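Local coordinates for uncharacterized protein (Parabacteroides merdae ATCC 43184, PDB 4OPW) that is of unknown function but resembles putative auto-transporter adhesins and may take part in cell adhesion, at residues T225-K230 against G235-V240. Residues are numbered along the deposited sequence; the frame is centred on the assembly and turned at random.
Sequences TAVQQK and GTVEEV
With chi1 at 62°, Gln229 tucks CG over its own backbone, flanked by N and C, and the extended chain beyond it carries the amide across to Val237. There NE2 of Gln229 lies 3.7 Å from CB of Val237 and OE1 of Gln229 sits 4.0 Å from CG2 of Val237, so the amide spans the branch point of the valine. Val237 puts CG1 anti to its own N (chi1 -178°), from where CG1 also reaches CG1 of Val227 at 4.2 Å. A beta-branched valine suits both places, being at ease in extended backbone; a glutamine suits the open end of the coil because its amide can both donate and accept. Through two waters it binds both backbone polar groups of Val237: one donates to OE1 of Gln229 and accepts from N of Val237, 2.9 Å each, while the other accepts from NE2 of Gln229 and donates to O of Val237, 2.7 Å each. Farther along, a third water accepts from N of Thr225 and donates to OE2 of Glu239. Val237 also rests on Ala211, Ile213 and Tyr221 of the preceding turn. Gln229 and its waters thus lie across the C-terminal end of a right-handed parallel beta-helix, the fold of the pectate-lyase-like clan.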
ATOM      1  N   THR A 225      -7.301  11.527  25.332  1.00 26.70           N
ATOM      2  CA  THR A 225      -8.488  10.902  24.719  1.00 24.76           C
ATOM      3  C   THR A 225      -9.235  10.067  25.730  1.00 28.33           C
ATOM      4  O   THR A 225      -8.600   9.495  26.624  1.00 27.81           O
ATOM      5  CB  THR A 225      -8.084  10.006  23.499  1.00 29.76           C
ATOM      6  OG1 THR A 225      -9.248   9.405  22.906  1.00 26.28           O
ATOM      7  CG2 THR A 225      -7.096   8.919  23.850  1.00 25.28           C
ATOM      8  N   ALA A 226     -10.567   9.979  25.583  1.00 26.52           N
ATOM      9  CA  ALA A 226     -11.390   9.081  26.387  1.00 27.43           C
ATOM     10  C   ALA A 226     -11.172   7.674  25.839  1.00 29.88           C
ATOM     11  O   ALA A 226     -10.940   7.516  24.626  1.00 28.28           O
ATOM     12  CB  ALA A 226     -12.854   9.472  26.312  1.00 29.45           C
ATOM     13  N   VAL A 227     -11.156   6.660  26.712  1.00 25.30           N
ATOM     14  CA  VAL A 227     -10.890   5.294  26.252  1.00 24.07           C
ATOM     15  C   VAL A 227     -11.937   4.323  26.812  1.00 29.17           C
ATOM     16  O   VAL A 227     -12.180   4.311  28.018  1.00 29.48           O
ATOM     17  CB  VAL A 227      -9.439   4.831  26.644  1.00 28.05           C
ATOM     18  CG1 VAL A 227      -9.156   3.410  26.169  1.00 27.22           C
ATOM     19  CG2 VAL A 227      -8.367   5.777  26.100  1.00 27.29           C
ATOM     20  N   GLN A 228     -12.530   3.501  25.929  1.00 25.48           N
ATOM     21  CA  GLN A 228     -13.399   2.380  26.287  1.00 25.42           C
ATOM     22  C   GLN A 228     -12.686   1.139  25.762  1.00 29.53           C
ATOM     23  O   GLN A 228     -12.365   1.083  24.569  1.00 29.30           O
ATOM     24  CB  GLN A 228     -14.824   2.506  25.732  1.00 26.69           C
ATOM     25  CG  GLN A 228     -15.589   3.748  26.200  1.00 35.10           C
ATOM     26  CD  GLN A 228     -15.340   4.914  25.269  1.00 49.68           C
ATOM     27  OE1 GLN A 228     -15.453   4.800  24.039  1.00 43.86           O
ATOM     28  NE2 GLN A 228     -14.975   6.057  25.834  1.00 40.69           N
ATOM     29  N   GLN A 229     -12.350   0.191  26.640  1.00 25.75           N
ATOM     30  CA  GLN A 229     -11.590  -0.979  26.202  1.00 24.52           C
ATOM     31  C   GLN A 229     -12.178  -2.278  26.702  1.00 29.24           C
ATOM     32  O   GLN A 229     -12.874  -2.309  27.723  1.00 28.39           O
ATOM     33  CB  GLN A 229     -10.120  -0.881  26.661  1.00 25.12           C
ATOM     34  CG  GLN A 229      -9.926  -0.836  28.187  1.00 26.96           C
ATOM     35  CD  GLN A 229      -8.487  -0.680  28.570  1.00 40.39           C
ATOM     36  OE1 GLN A 229      -7.795  -1.656  28.855  1.00 34.90           O
ATOM     37  NE2 GLN A 229      -8.000   0.550  28.575  1.00 33.41           N
ATOM     38  N   LYS A 230     -11.840  -3.364  25.992  1.00 25.98           N
ATOM     39  CA  LYS A 230     -12.165  -4.730  26.370  1.00 25.87           C
ATOM     40  C   LYS A 230     -10.987  -5.578  25.963  1.00 27.91           C
ATOM     41  O   LYS A 230     -10.697  -5.711  24.769  1.00 26.75           O
ATOM     42  CB  LYS A 230     -13.494  -5.217  25.756  1.00 28.92           C
ATOM     43  CG  LYS A 230     -13.971  -6.573  26.313  1.00 43.65           C
ATOM     44  CD  LYS A 230     -14.106  -6.606  27.855  1.00 46.97           C
ATOM     45  CE  LYS A 230     -14.286  -8.011  28.371  1.00 52.70           C
ATOM     46  NZ  LYS A 230     -13.771  -8.160  29.761  1.00 60.70           N
ATOM     47  N   GLY A 235      -2.106  -8.920  26.468  1.00 24.78           N
ATOM     48  CA  GLY A 235      -1.923  -7.627  25.822  1.00 23.17           C
ATOM     49  C   GLY A 235      -2.565  -6.490  26.603  1.00 26.88           C
ATOM     50  O   GLY A 235      -3.414  -6.741  27.451  1.00 27.59           O
ATOM     51  N   THR A 236      -2.130  -5.239  26.393  1.00 22.09           N
ATOM     52  CA  THR A 236      -2.698  -4.104  27.133  1.00 22.42           C
ATOM     53  C   THR A 236      -2.908  -2.901  26.233  1.00 26.37           C
ATOM     54  O   THR A 236      -2.326  -2.799  25.144  1.00 23.44           O
ATOM     55  CB  THR A 236      -1.779  -3.675  28.316  1.00 31.43           C
ATOM     56  OG1 THR A 236      -0.534  -3.217  27.790  1.00 30.65           O
ATOM     57  CG2 THR A 236      -1.562  -4.772  29.360  1.00 31.82           C
ATOM     58  N   VAL A 237      -3.711  -1.968  26.740  1.00 26.28           N
ATOM     59  CA  VAL A 237      -4.029  -0.669  26.160  1.00 26.59           C
ATOM     60  C   VAL A 237      -3.420   0.351  27.119  1.00 30.50           C
ATOM     61  O   VAL A 237      -3.818   0.384  28.288  1.00 30.40           O
ATOM     62  CB  VAL A 237      -5.557  -0.470  25.969  1.00 31.07           C
ATOM     63  CG1 VAL A 237      -5.857   0.872  25.312  1.00 30.78           C
ATOM     64  CG2 VAL A 237      -6.174  -1.608  25.163  1.00 30.66           C
ATOM     65  N   GLU A 238      -2.425   1.131  26.666  1.00 26.48           N
ATOM     66  CA  GLU A 238      -1.741   2.080  27.552  1.00 27.43           C
ATOM     67  C   GLU A 238      -1.387   3.370  26.844  1.00 29.25           C
ATOM     68  O   GLU A 238      -1.045   3.357  25.660  1.00 27.46           O
ATOM     69  CB  GLU A 238      -0.441   1.461  28.125  1.00 29.53           C
ATOM     70  CG  GLU A 238      -0.636   0.320  29.110  1.00 40.42           C
ATOM     71  CD  GLU A 238       0.636  -0.362  29.568  1.00 57.77           C
ATOM     72  OE1 GLU A 238       1.662   0.336  29.736  1.00 58.01           O
ATOM     73  OE2 GLU A 238       0.603  -1.596  29.777  1.00 45.75           O
ATOM     74  N   GLU A 239      -1.452   4.488  27.580  1.00 27.17           N
ATOM     75  CA  GLU A 239      -1.053   5.793  27.076  1.00 27.10           C
ATOM     76  C   GLU A 239       0.475   5.927  27.094  1.00 34.32           C
ATOM     77  O   GLU A 239       1.116   5.478  28.044  1.00 33.18           O
ATOM     78  CB  GLU A 239      -1.674   6.903  27.961  1.00 28.88           C
ATOM     79  CG  GLU A 239      -1.522   8.281  27.345  1.00 37.76           C
ATOM     80  CD  GLU A 239      -2.086   9.466  28.104  1.00 64.38           C
ATOM     81  OE1 GLU A 239      -1.909   9.533  29.342  1.00 53.16           O
ATOM     82  OE2 GLU A 239      -2.608  10.383  27.433  1.00 63.84           O
ATOM     83  N   VAL A 240       1.055   6.582  26.093  1.00 33.89           N
ATOM     84  CA  VAL A 240       2.491   6.862  26.095  1.00 36.48           C
ATOM     85  C   VAL A 240       2.668   8.383  26.164  1.00 44.31           C
ATOM     86  O   VAL A 240       1.951   9.113  25.481  1.00 43.89           O
ATOM     87  CB  VAL A 240       3.282   6.225  24.931  1.00 40.69           C
ATOM     88  CG1 VAL A 240       3.422   4.716  25.117  1.00 40.94           C
ATOM     89  CG2 VAL A 240       2.656   6.543  23.589  1.00 39.86           C
TER
HETATM   90  O   HOH W   1      -5.532  10.531  27.543  1.00 36.35           O
HETATM   91  O   HOH W   2      -5.065  -2.439  29.210  1.00 30.65           O
HETATM   92  O   HOH W   3      -5.764   1.328  29.847  1.00 33.33           O